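Local atomic coordinates of fervidolysin (Fervidobacterium pennivorans, PDB entry 1R6V), a protein that degrades keratin into peptides as a subtilisin-like serine protease and so lets its bacterium grow on native feathers. Residues A[42-47]-A[65-70]; A[452-457]-A[464-469]; A[567-572]-A[613-618]; A[623-628]-A[632-637]. The protein carries 1 engineered substitution. One frame throughout, in Å; residues are numbered along the deposited sequence.

Interaction 1. Residues A[42-47]-A[65-70]; sequences SEVDKI and VSIKLN
In the propeptide domain of this subtilase, helix 41-51 packs on one face of a four-stranded antiparallel sheet, and Val44 and Ile47 of the helix meet Val65 and Ile67 of strand 64-68. The short axes lie 10.6 Å apart and run nearly parallel, at 16°. All four side chains point across the gap and all four are buried.

Ile67 carries most of the strand's side of the contact. Its terminal methyl CD1 stands 3.9 Å from CG2 of Ile47 and 4.1 Å from CG1 of Val44, so one methyl touches two residues a helical turn apart. The side chains of Ile47 and Ile67 cross at about a right angle. Val44 and Ile67 instead lie alongside each other, pointing opposite ways. Val44 places CG1 opposite its own backbone N (chi1 179°), and this branch does its touching. The same CG1 also rests against the branch point of Val65, 4.0 Å from Val65 CB and almost as near to both of its methyls.

On the helix, away from the strand, Lys46 NZ forms a salt bridge with Glu43 OE2 at 2.8 Å, using the syn lone pair of the carboxylate. Strand 33-38 adds Val36 and Tyr38 beside the helix residues, and Leu86 touches Ile47.

No hydrogen bond joins the two segments. The contact is made of methyl and methine groups alone, at ordinary van der Waals distances. It implies that helix and strand are held here by apolar packing, while the polar backbone of the strand pairs with its sheet neighbours.

Interaction 2. Residues A[452-457]-A[464-469]; sequences VVVTDA and PTVFVS
Val468 meets Val452 between the two sheets of a beta sandwich, the Ig-like domain of fervidolysin. Strand 446-455 belongs to one sheet and strand 466-471 to the other. No backbone bond joins them, and CA of Val452 and CA of Val468 are 7.6 Å apart.

From its strand, Val468 sends CB toward the opposite sheet. There it splits into two methyls. CG1, placed opposite the backbone N (chi1 178°), makes the closest approach. It stands 3.7 Å from CG2 of Val452 and 3.9 Å from Val452 CB. CG2 of Val468 takes the other side and lies 4.1 Å from Val452 CG1. CG1 of Val468 thus touches both methyls of Val452, while CG2 meets just one of them, and the side chains meet tip to tip.

Two residues along, Val454 and Val466 repeat the tip-to-tip approach with a single pair of methyls. The alternation of the strands puts Val453 and Phe467 on the outer sides. Val502 of strand 496-505 touches both Val454 and Val466, and Phe490 of strand 487-494 touches both Val452 and Val468. These neighbours continue the apolar layer between the sheets.

Thr465, next to Val466, has a positive phi, and its OG1 is hydrogen-bonded to Asp506 N. In the second valine pair, Val454 CG2 faces Val466 CG1 at 4.0 Å.

Interaction 3. Residues A[567-572]-A[613-618]; sequences STLKDP and LPAATD
Lys570 and Leu613 lie obliquely across one another where two loops meet in the second beta-sandwich domain. One loop leads from strand 558-562 to strand 573-577. The other leads from strand 604-610 to strand 619-627. Neither segment has regular secondary structure.

The crossing uses the root of the lysine and the branched end of the leucine. Lys570 CG stands 3.6 Å from Leu613 CD1. Lys570 CB sits 3.9 Å from both CG and CD1 of Leu613. The lysine starts toward the other loop, then bends at chi2 (-59°) and carries its charged end away. That end stays with its own loop, where NZ forms a salt bridge with Asp571 OD2 at 2.7 Å. The ammonium approaches the syn side of the carboxylate but lies 34° out of its plane. One side chain thus gives its methylenes to an apolar contact and its charge to a neighbour in sequence. Both Lys570 and Leu613 are exposed.

A second, looser contact lies nearer the sandwich. Leu569 brings CD2 to 4.3 Å from Ala615 CB. Leu638 of strand 630-638 touches both residues, and Ala615 is buried. Thr611 OG1 lies within hydrogen-bonding reach of both Lys570 O and Leu613 O, though its one proton can fully serve one at a time. A backbone bond also joins Lys570 and Leu612.

Between the two side-chain contacts a water bridges the backbones. It accepts a hydrogen bond from Lys570 N at 2.9 Å and donates one to Leu613 O at 2.7 Å.

Interaction 4. Residues A[623-628]-A[632-637]; sequences GTVTLN and IPVYGV
Gly623, Thr624 and Val625 pair antiparallel with Val634, Pro633 and Ile632, and the two short strand axes cross at 137°. Gly623 and Val634 form one hydrogen-bonded pair, with Gly623 N to Val634 O at 2.9 Å and Val634 N to Gly623 O at 3.1 Å. In the second of these bonds the donor stands above the carbonyl plane. Val625 and Ile632 form the next such pair. Val625 N reaches Ile632 O at 2.8 Å in an almost straight bond (176° at the hydrogen). Ile632 N reaches Val625 O at 2.6 Å, a short bond nearly in line with the C=O bond. Thr624 and Pro633 form the non-hydrogen-bonded pair between them, a place where proline needs no N-H.

These are the arms of a beta hairpin, strands 619-627 and 630-638, in the second beta-sandwich domain. Strand 630-638 is outermost in its sheet, and strand 558-562 lies on the other side of strand 619-627.

Val625, Ile632 and Val634 share one face. Val625 CG2 meets Val634 CG1 at 3.7 Å, the two side chains crossing at about a right angle. Trp666 of the opposing sheet touches all three residues. Val634 CG2 sits between its own backbone N and carbonyl carbon (chi1 -62° for CG1), which lays it 3.7 Å from Gly623 O. Near the turn, Leu627 CD2 approaches Ile632 CD1 at 4.3 Å.

From the N terminus the four contacts follow in series; none nests within or crosses another. Interaction 1 closes a 17-residue connection in the propeptide and ties helix 41-51 to its sheet. Far along the chain, interaction 2 closes a short loop of six residues and joins the two sheets of the Ig-like domain. Its centre lies about 27 Å from that of interaction 1. Interactions 3 and 4 both belong to the second beta-sandwich domain. Interaction 3 closes a 40-residue excursion by joining two loops, and interaction 4 closes a hairpin soon after. These two touch, with Asp618 OD2 4.3 Å from Val637 CG1.

Interaction 1. Residues A[42-47]-A[65-70]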
loop_
_atom_site.group_PDB
_atom_site.type_symbol
_atom_site.label_atom_id
_atom_site.label_comp_id
_atom_site.label_asym_id
_atom_site.label_seq_id
_atom_site.Cartn_x
_atom_site.Cartn_y
_atom_site.Cartn_z
ATOM N N SER A 42 -23.342 -6.913 -4.589
ATOM C CA SER A 42 -24.383 -7.618 -3.846
ATOM C C SER A 42 -23.810 -8.595 -2.808
ATOM O O SER A 42 -24.408 -8.818 -1.746
ATOM C CB SER A 42 -25.326 -8.359 -4.806
ATOM O OG SER A 42 -24.690 -9.469 -5.411
ATOM N N GLU A 43 -22.641 -9.157 -3.097
ATOM C CA GLU A 43 -22.025 -10.099 -2.174
ATOM C C GLU A 43 -21.609 -9.424 -0.882
ATOM O O GLU A 43 -21.503 -10.072 0.159
ATOM C CB GLU A 43 -20.799 -10.771 -2.804
ATOM C CG GLU A 43 -21.126 -11.891 -3.775
ATOM C CD GLU A 43 -21.752 -13.103 -3.089
ATOM O OE1 GLU A 43 -21.046 -13.837 -2.354
ATOM O OE2 GLU A 43 -22.963 -13.326 -3.282
ATOM N N VAL A 44 -21.341 -8.125 -0.951
ATOM C CA VAL A 44 -20.938 -7.392 0.240
ATOM C C VAL A 44 -22.073 -7.456 1.259
ATOM O O VAL A 44 -21.835 -7.481 2.465
ATOM C CB VAL A 44 -20.613 -5.912 -0.094
ATOM C CG1 VAL A 44 -20.223 -5.156 1.167
ATOM C CG2 VAL A 44 -19.461 -5.854 -1.106
ATOM N N ASP A 45 -23.308 -7.511 0.775
ATOM C CA ASP A 45 -24.436 -7.562 1.687
ATOM C C ASP A 45 -24.427 -8.832 2.541
ATOM O O ASP A 45 -24.975 -8.834 3.638
ATOM C CB ASP A 45 -25.751 -7.427 0.916
ATOM C CG ASP A 45 -25.884 -6.072 0.224
ATOM O OD1 ASP A 45 -25.333 -5.074 0.746
ATOM O OD2 ASP A 45 -26.551 -6.006 -0.832
ATOM N N LYS A 46 -23.797 -9.899 2.044
ATOM C CA LYS A 46 -23.699 -11.142 2.805
ATOM C C LYS A 46 -22.749 -10.928 3.987
ATOM O O LYS A 46 -22.935 -11.511 5.051
ATOM C CB LYS A 46 -23.189 -12.281 1.923
ATOM C CG LYS A 46 -24.173 -12.710 0.848
ATOM C CD LYS A 46 -23.597 -13.842 0.016
ATOM C CE LYS A 46 -24.607 -14.365 -1.006
ATOM N NZ LYS A 46 -24.006 -15.451 -1.829
ATOM N N ILE A 47 -21.730 -10.088 3.793
ATOM C CA ILE A 47 -20.791 -9.774 4.865
ATOM C C ILE A 47 -21.466 -8.844 5.876
ATOM O O ILE A 47 -21.294 -9.005 7.083
ATOM C CB ILE A 47 -19.517 -9.071 4.319
ATOM C CG1 ILE A 47 -18.724 -10.043 3.450
ATOM C CG2 ILE A 47 -18.648 -8.580 5.475
ATOM C CD1 ILE A 47 -17.506 -9.412 2.737
ATOM N N VAL A 65 -16.162 -0.961 -0.064
ATOM C CA VAL A 65 -17.211 -0.575 0.867
ATOM C C VAL A 65 -16.545 -0.697 2.234
ATOM O O VAL A 65 -15.887 -1.705 2.502
ATOM C CB VAL A 65 -18.407 -1.555 0.873
ATOM C CG1 VAL A 65 -19.365 -1.178 2.003
ATOM C CG2 VAL A 65 -19.141 -1.527 -0.459
ATOM N N SER A 66 -16.691 0.310 3.089
ATOM C CA SER A 66 -16.121 0.240 4.432
ATOM C C SER A 66 -17.305 -0.090 5.342
ATOM O O SER A 66 -18.372 0.507 5.216
ATOM C CB SER A 66 -15.488 1.580 4.828
ATOM O OG SER A 66 -16.470 2.592 4.900
ATOM N N ILE A 67 -17.108 -1.051 6.242
ATOM C CA ILE A 67 -18.165 -1.506 7.148
ATOM C C ILE A 67 -17.798 -1.342 8.611
ATOM O O ILE A 67 -16.784 -1.864 9.065
ATOM C CB ILE A 67 -18.469 -3.004 6.913
ATOM C CG1 ILE A 67 -18.835 -3.233 5.446
ATOM C CG2 ILE A 67 -19.580 -3.482 7.873
ATOM C CD1 ILE A 67 -19.026 -4.700 5.080
ATOM N N LYS A 68 -18.624 -0.615 9.355
ATOM C CA LYS A 68 -18.392 -0.431 10.782
ATOM C C LYS A 68 -18.951 -1.699 11.449
ATOM O O LYS A 68 -20.043 -2.150 11.108
ATOM C CB LYS A 68 -19.142 0.805 11.269
ATOM C CG LYS A 68 -18.536 1.428 12.488
ATOM C CD LYS A 68 -19.387 2.566 12.994
ATOM C CE LYS A 68 -18.599 3.374 13.996
ATOM N NZ LYS A 68 -17.873 2.482 14.942
ATOM N N LEU A 69 -18.206 -2.255 12.401
ATOM C CA LEU A 69 -18.588 -3.507 13.064
ATOM C C LEU A 69 -19.585 -3.507 14.230
ATOM O O LEU A 69 -20.094 -4.564 14.613
ATOM C CB LEU A 69 -17.321 -4.237 13.514
ATOM C CG LEU A 69 -16.336 -4.542 12.381
ATOM C CD1 LEU A 69 -15.110 -5.251 12.937
ATOM C CD2 LEU A 69 -17.020 -5.404 11.334
ATOM N N ASN A 70 -19.846 -2.355 14.820
ATOM C CA ASN A 70 -20.801 -2.294 15.931
ATOM C C ASN A 70 -20.640 -3.387 16.999
ATOM O O ASN A 70 -21.361 -4.386 16.978
ATOM C CB ASN A 70 -22.244 -2.359 15.412
ATOM C CG ASN A 70 -22.508 -1.407 14.257
ATOM O OD1 ASN A 70 -21.896 -0.337 14.144
ATOM N ND2 ASN A 70 -23.445 -1.793 13.391
#

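Interaction 2. Residues A[452-457]-A[464-469]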
loop_
_atom_site.group_PDB
_atom_site.type_symbol
_atom_site.label_atom_id
_atom_site.label_comp_id
_atom_site.label_asym_id
_atom_site.label_seq_id
_atom_site.Cartn_x
_atom_site.Cartn_y
_atom_site.Cartn_z
ATOM N N VAL A 452 2.810 -9.198 -12.935
ATOM C CA VAL A 452 3.311 -10.540 -12.690
ATOM C C VAL A 452 2.028 -11.273 -12.298
ATOM O O VAL A 452 1.326 -10.859 -11.376
ATOM C CB VAL A 452 4.372 -10.604 -11.551
ATOM C CG1 VAL A 452 4.768 -12.067 -11.291
ATOM C CG2 VAL A 452 5.635 -9.813 -11.962
ATOM N N VAL A 453 1.701 -12.319 -13.046
ATOM C CA VAL A 453 0.491 -13.100 -12.803
ATOM C C VAL A 453 0.904 -14.489 -12.333
ATOM O O VAL A 453 1.522 -15.234 -13.088
ATOM C CB VAL A 453 -0.343 -13.251 -14.093
ATOM C CG1 VAL A 453 -1.689 -13.891 -13.770
ATOM C CG2 VAL A 453 -0.547 -11.885 -14.759
ATOM N N VAL A 454 0.567 -14.829 -11.089
ATOM C CA VAL A 454 0.920 -16.140 -10.516
ATOM C C VAL A 454 -0.345 -16.995 -10.457
ATOM O O VAL A 454 -1.352 -16.561 -9.912
ATOM C CB VAL A 454 1.490 -15.980 -9.081
ATOM C CG1 VAL A 454 2.011 -17.330 -8.552
ATOM C CG2 VAL A 454 2.608 -14.937 -9.078
ATOM N N THR A 455 -0.289 -18.203 -11.018
ATOM C CA THR A 455 -1.449 -19.098 -11.035
ATOM C C THR A 455 -1.016 -20.490 -10.607
ATOM O O THR A 455 0.161 -20.712 -10.331
ATOM C CB THR A 455 -2.045 -19.236 -12.447
ATOM O OG1 THR A 455 -1.042 -19.752 -13.331
ATOM C CG2 THR A 455 -2.527 -17.895 -12.968
ATOM N N ASP A 456 -1.969 -21.416 -10.546
ATOM C CA ASP A 456 -1.634 -22.792 -10.198
ATOM C C ASP A 456 -0.986 -23.410 -11.437
ATOM O O ASP A 456 -0.819 -22.736 -12.457
ATOM C CB ASP A 456 -2.878 -23.587 -9.749
ATOM C CG ASP A 456 -4.023 -23.529 -10.739
ATOM O OD1 ASP A 456 -3.833 -23.098 -11.889
ATOM O OD2 ASP A 456 -5.139 -23.944 -10.362
ATOM N N ALA A 457 -0.625 -24.684 -11.352
ATOM C CA ALA A 457 0.058 -25.377 -12.445
ATOM C C ALA A 457 -0.577 -25.278 -13.830
ATOM O O ALA A 457 0.120 -25.029 -14.816
ATOM C CB ALA A 457 0.258 -26.844 -12.070
ATOM N N PRO A 464 -3.416 -15.830 -4.590
ATOM C CA PRO A 464 -3.361 -14.576 -3.839
ATOM C C PRO A 464 -2.305 -14.491 -2.741
ATOM O O PRO A 464 -1.907 -15.499 -2.155
ATOM C CB PRO A 464 -4.779 -14.455 -3.285
ATOM C CG PRO A 464 -5.147 -15.876 -3.019
ATOM C CD PRO A 464 -4.591 -16.637 -4.206
ATOM N N THR A 465 -1.881 -13.258 -2.474
ATOM C CA THR A 465 -0.893 -12.927 -1.448
ATOM C C THR A 465 0.508 -13.473 -1.689
ATOM O O THR A 465 1.257 -13.737 -0.746
ATOM C CB THR A 465 -1.361 -13.338 -0.016
ATOM O OG1 THR A 465 -1.219 -14.752 0.170
ATOM C CG2 THR A 465 -2.822 -12.947 0.195
ATOM N N VAL A 466 0.851 -13.661 -2.956
ATOM C CA VAL A 466 2.189 -14.114 -3.312
ATOM C C VAL A 466 3.019 -12.833 -3.395
ATOM O O VAL A 466 2.581 -11.833 -3.983
ATOM C CB VAL A 466 2.175 -14.838 -4.671
ATOM C CG1 VAL A 466 3.608 -15.061 -5.169
ATOM C CG2 VAL A 466 1.463 -16.184 -4.523
ATOM N N PHE A 467 4.200 -12.844 -2.786
ATOM C CA PHE A 467 5.063 -11.670 -2.802
ATOM C C PHE A 467 5.833 -11.649 -4.113
ATOM O O PHE A 467 6.270 -12.690 -4.599
ATOM C CB PHE A 467 6.059 -11.710 -1.639
ATOM C CG PHE A 467 5.608 -12.559 -0.473
ATOM C CD1 PHE A 467 5.753 -13.952 -0.499
ATOM C CD2 PHE A 467 5.059 -11.967 0.660
ATOM C CE1 PHE A 467 5.352 -14.741 0.594
ATOM C CE2 PHE A 467 4.656 -12.738 1.754
ATOM C CZ PHE A 467 4.805 -14.128 1.721
ATOM N N VAL A 468 5.977 -10.464 -4.698
ATOM C CA VAL A 468 6.720 -10.335 -5.946
ATOM C C VAL A 468 7.716 -9.215 -5.734
ATOM O O VAL A 468 7.353 -8.053 -5.511
ATOM C CB VAL A 468 5.800 -10.008 -7.142
ATOM C CG1 VAL A 468 6.640 -9.845 -8.421
ATOM C CG2 VAL A 468 4.789 -11.125 -7.340
ATOM N N SER A 469 8.987 -9.584 -5.805
ATOM C CA SER A 469 10.075 -8.656 -5.573
ATOM C C SER A 469 10.893 -8.475 -6.846
ATOM O O SER A 469 11.390 -9.452 -7.393
ATOM C CB SER A 469 10.950 -9.238 -4.456
ATOM O OG SER A 469 11.966 -8.351 -4.056
#

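Interaction 3. Residues A[567-572]-A[613-618]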
loop_
_atom_site.group_PDB
_atom_site.type_symbol
_atom_site.label_atom_id
_atom_site.label_comp_id
_atom_site.label_asym_id
_atom_site.label_seq_id
_atom_site.Cartn_x
_atom_site.Cartn_y
_atom_site.Cartn_z
ATOM N N SER A 567 -9.923 -52.491 9.813
ATOM C CA SER A 567 -10.608 -53.711 9.396
ATOM C C SER A 567 -11.929 -53.912 10.132
ATOM O O SER A 567 -12.806 -54.634 9.654
ATOM C CB SER A 567 -9.703 -54.924 9.625
ATOM O OG SER A 567 -9.403 -55.075 11.003
ATOM N N THR A 568 -12.064 -53.268 11.289
ATOM C CA THR A 568 -13.273 -53.367 12.099
ATOM C C THR A 568 -14.378 -52.455 11.576
ATOM O O THR A 568 -15.508 -52.500 12.062
ATOM C CB THR A 568 -13.010 -52.976 13.563
ATOM O OG1 THR A 568 -12.514 -51.633 13.616
ATOM C CG2 THR A 568 -11.995 -53.918 14.196
ATOM N N LEU A 569 -14.046 -51.615 10.603
ATOM C CA LEU A 569 -15.023 -50.702 10.026
ATOM C C LEU A 569 -15.605 -51.292 8.755
ATOM O O LEU A 569 -14.954 -52.087 8.074
ATOM C CB LEU A 569 -14.377 -49.343 9.715
ATOM C CG LEU A 569 -13.918 -48.520 10.922
ATOM C CD1 LEU A 569 -13.398 -47.164 10.464
ATOM C CD2 LEU A 569 -15.077 -48.334 11.881
ATOM N N LYS A 570 -16.833 -50.893 8.443
ATOM C CA LYS A 570 -17.531 -51.372 7.261
ATOM C C LYS A 570 -17.228 -50.457 6.080
ATOM O O LYS A 570 -17.577 -49.275 6.096
ATOM C CB LYS A 570 -19.042 -51.393 7.520
ATOM C CG LYS A 570 -19.769 -52.579 6.909
ATOM C CD LYS A 570 -19.591 -52.649 5.405
ATOM C CE LYS A 570 -20.094 -53.983 4.867
ATOM N NZ LYS A 570 -19.918 -54.093 3.391
ATOM N N ASP A 571 -16.578 -51.021 5.066
ATOM C CA ASP A 571 -16.208 -50.307 3.850
ATOM C C ASP A 571 -15.624 -48.926 4.111
ATOM O O ASP A 571 -16.199 -47.913 3.717
ATOM C CB ASP A 571 -17.417 -50.172 2.917
ATOM C CG ASP A 571 -18.020 -51.511 2.548
ATOM O OD1 ASP A 571 -17.248 -52.458 2.286
ATOM O OD2 ASP A 571 -19.266 -51.609 2.510
ATOM N N PRO A 572 -14.473 -48.865 4.790
ATOM C CA PRO A 572 -13.865 -47.561 5.064
ATOM C C PRO A 572 -13.313 -46.930 3.782
ATOM O O PRO A 572 -12.712 -47.605 2.943
ATOM C CB PRO A 572 -12.761 -47.904 6.066
ATOM C CG PRO A 572 -12.334 -49.277 5.618
ATOM C CD PRO A 572 -13.666 -49.959 5.366
ATOM N N LEU A 613 -21.237 -48.118 8.093
ATOM C CA LEU A 613 -21.893 -48.305 9.383
ATOM C C LEU A 613 -21.169 -47.527 10.476
ATOM O O LEU A 613 -19.951 -47.376 10.440
ATOM C CB LEU A 613 -21.933 -49.792 9.742
ATOM C CG LEU A 613 -22.674 -50.699 8.750
ATOM C CD1 LEU A 613 -22.507 -52.152 9.162
ATOM C CD2 LEU A 613 -24.153 -50.318 8.707
ATOM N N PRO A 614 -21.915 -47.017 11.465
ATOM C CA PRO A 614 -21.348 -46.248 12.573
ATOM C C PRO A 614 -20.322 -47.024 13.383
ATOM O O PRO A 614 -20.456 -48.230 13.580
ATOM C CB PRO A 614 -22.574 -45.875 13.398
ATOM C CG PRO A 614 -23.505 -47.015 13.146
ATOM C CD PRO A 614 -23.361 -47.225 11.663
ATOM N N ALA A 615 -19.294 -46.326 13.850
ATOM C CA ALA A 615 -18.247 -46.959 14.637
ATOM C C ALA A 615 -18.790 -47.414 15.986
ATOM O O ALA A 615 -19.501 -46.675 16.670
ATOM C CB ALA A 615 -17.088 -45.994 14.836
ATOM N N ALA A 616 -18.431 -48.632 16.372
ATOM C CA ALA A 616 -18.889 -49.189 17.634
ATOM C C ALA A 616 -18.204 -48.508 18.808
ATOM O O ALA A 616 -18.796 -48.342 19.873
ATOM C CB ALA A 616 -18.616 -50.687 17.662
ATOM N N THR A 617 -16.954 -48.100 18.599
ATOM C CA THR A 617 -16.152 -47.455 19.638
ATOM C C THR A 617 -15.277 -46.376 18.993
ATOM O O THR A 617 -15.080 -46.401 17.787
ATOM C CB THR A 617 -15.225 -48.498 20.320
ATOM O OG1 THR A 617 -16.021 -49.563 20.860
ATOM C CG2 THR A 617 -14.420 -47.860 21.439
ATOM N N ASP A 618 -14.777 -45.434 19.791
ATOM C CA ASP A 618 -13.908 -44.374 19.272
ATOM C C ASP A 618 -12.683 -45.020 18.655
ATOM O O ASP A 618 -12.137 -45.985 19.194
ATOM C CB ASP A 618 -13.422 -43.444 20.389
ATOM C CG ASP A 618 -14.412 -42.354 20.727
ATOM O OD1 ASP A 618 -15.570 -42.426 20.271
ATOM O OD2 ASP A 618 -14.025 -41.422 21.466
HETATM O O HOH W 1 -18.076 -49.357 10.500
#

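Interaction 4. Residues A[623-628]-A[632-637]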
loop_
_atom_site.group_PDB
_atom_site.type_symbol
_atom_site.label_atom_id
_atom_site.label_comp_id
_atom_site.label_asym_id
_atom_site.label_seq_id
_atom_site.Cartn_x
_atom_site.Cartn_y
_atom_site.Cartn_z
ATOM N N GLY A 623 -1.888 -40.901 10.269
ATOM C CA GLY A 623 -1.239 -41.033 8.978
ATOM C C GLY A 623 -0.105 -40.042 8.840
ATOM O O GLY A 623 0.254 -39.357 9.799
ATOM N N THR A 624 0.466 -39.974 7.646
ATOM C CA THR A 624 1.551 -39.045 7.378
ATOM C C THR A 624 1.242 -38.340 6.061
ATOM O O THR A 624 0.901 -38.976 5.073
ATOM C CB THR A 624 2.908 -39.803 7.253
ATOM O OG1 THR A 624 3.173 -40.498 8.479
ATOM C CG2 THR A 624 4.055 -38.836 6.956
ATOM N N VAL A 625 1.320 -37.017 6.070
ATOM C CA VAL A 625 1.108 -36.245 4.854
ATOM C C VAL A 625 2.506 -35.814 4.437
ATOM O O VAL A 625 3.295 -35.370 5.275
ATOM C CB VAL A 625 0.239 -34.973 5.116
ATOM C CG1 VAL A 625 0.486 -33.923 4.027
ATOM C CG2 VAL A 625 -1.235 -35.338 5.127
ATOM N N THR A 626 2.833 -35.989 3.164
ATOM C CA THR A 626 4.125 -35.549 2.659
ATOM C C THR A 626 3.750 -34.413 1.715
ATOM O O THR A 626 3.187 -34.631 0.649
ATOM C CB THR A 626 4.872 -36.660 1.893
ATOM O OG1 THR A 626 5.064 -37.789 2.757
ATOM C CG2 THR A 626 6.246 -36.150 1.454
ATOM N N LEU A 627 4.056 -33.197 2.143
ATOM C CA LEU A 627 3.714 -32.000 1.387
ATOM C C LEU A 627 4.965 -31.309 0.869
ATOM O O LEU A 627 5.753 -30.789 1.649
ATOM C CB LEU A 627 2.950 -31.058 2.311
ATOM C CG LEU A 627 2.516 -29.701 1.764
ATOM C CD1 LEU A 627 1.600 -29.874 0.536
ATOM C CD2 LEU A 627 1.793 -28.982 2.892
ATOM N N ASN A 628 5.134 -31.297 -0.444
ATOM C CA ASN A 628 6.318 -30.686 -1.035
ATOM C C ASN A 628 7.594 -31.245 -0.402
ATOM O O ASN A 628 8.569 -30.523 -0.169
ATOM C CB ASN A 628 6.240 -29.160 -0.902
ATOM C CG ASN A 628 5.064 -28.589 -1.675
ATOM O OD1 ASN A 628 4.834 -28.969 -2.818
ATOM N ND2 ASN A 628 4.311 -27.686 -1.054
ATOM N N ILE A 632 4.487 -34.609 7.512
ATOM C CA ILE A 632 3.663 -34.003 8.542
ATOM C C ILE A 632 2.690 -35.035 9.109
ATOM O O ILE A 632 1.876 -35.592 8.376
ATOM C CB ILE A 632 2.820 -32.856 7.970
ATOM C CG1 ILE A 632 3.734 -31.835 7.281
ATOM C CG2 ILE A 632 2.024 -32.196 9.095
ATOM C CD1 ILE A 632 2.992 -30.684 6.617
ATOM N N PRO A 633 2.769 -35.305 10.417
ATOM C CA PRO A 633 1.861 -36.278 11.034
ATOM C C PRO A 633 0.430 -35.704 11.085
ATOM O O PRO A 633 0.242 -34.510 11.340
ATOM C CB PRO A 633 2.456 -36.465 12.429
ATOM C CG PRO A 633 3.035 -35.103 12.727
ATOM C CD PRO A 633 3.695 -34.725 11.410
ATOM N N VAL A 634 -0.562 -36.551 10.837
ATOM C CA VAL A 634 -1.960 -36.131 10.890
ATOM C C VAL A 634 -2.752 -37.193 11.627
ATOM O O VAL A 634 -2.357 -38.353 11.667
ATOM C CB VAL A 634 -2.588 -35.949 9.477
ATOM C CG1 VAL A 634 -1.851 -34.843 8.720
ATOM C CG2 VAL A 634 -2.539 -37.254 8.697
ATOM N N TYR A 635 -3.865 -36.792 12.226
ATOM C CA TYR A 635 -4.700 -37.744 12.935
ATOM C C TYR A 635 -6.089 -37.166 13.097
ATOM O O TYR A 635 -6.329 -35.987 12.821
ATOM C CB TYR A 635 -4.095 -38.080 14.309
ATOM C CG TYR A 635 -4.145 -36.957 15.316
ATOM C CD1 TYR A 635 -5.136 -36.914 16.301
ATOM C CD2 TYR A 635 -3.224 -35.916 15.266
ATOM C CE1 TYR A 635 -5.203 -35.864 17.202
ATOM C CE2 TYR A 635 -3.286 -34.863 16.159
ATOM C CZ TYR A 635 -4.272 -34.840 17.120
ATOM O OH TYR A 635 -4.318 -33.773 17.984
ATOM N N GLY A 636 -7.002 -38.013 13.539
ATOM C CA GLY A 636 -8.371 -37.593 13.758
ATOM C C GLY A 636 -9.007 -38.699 14.563
ATOM O O GLY A 636 -8.412 -39.758 14.740
ATOM N N VAL A 637 -10.216 -38.468 15.047
ATOM C CA VAL A 637 -10.891 -39.478 15.834
ATOM C C VAL A 637 -12.266 -39.721 15.244
ATOM O O VAL A 637 -13.020 -38.776 15.023
ATOM C CB VAL A 637 -11.052 -39.019 17.301
ATOM C CG1 VAL A 637 -11.787 -40.092 18.100
ATOM C CG2 VAL A 637 -9.675 -38.735 17.922
#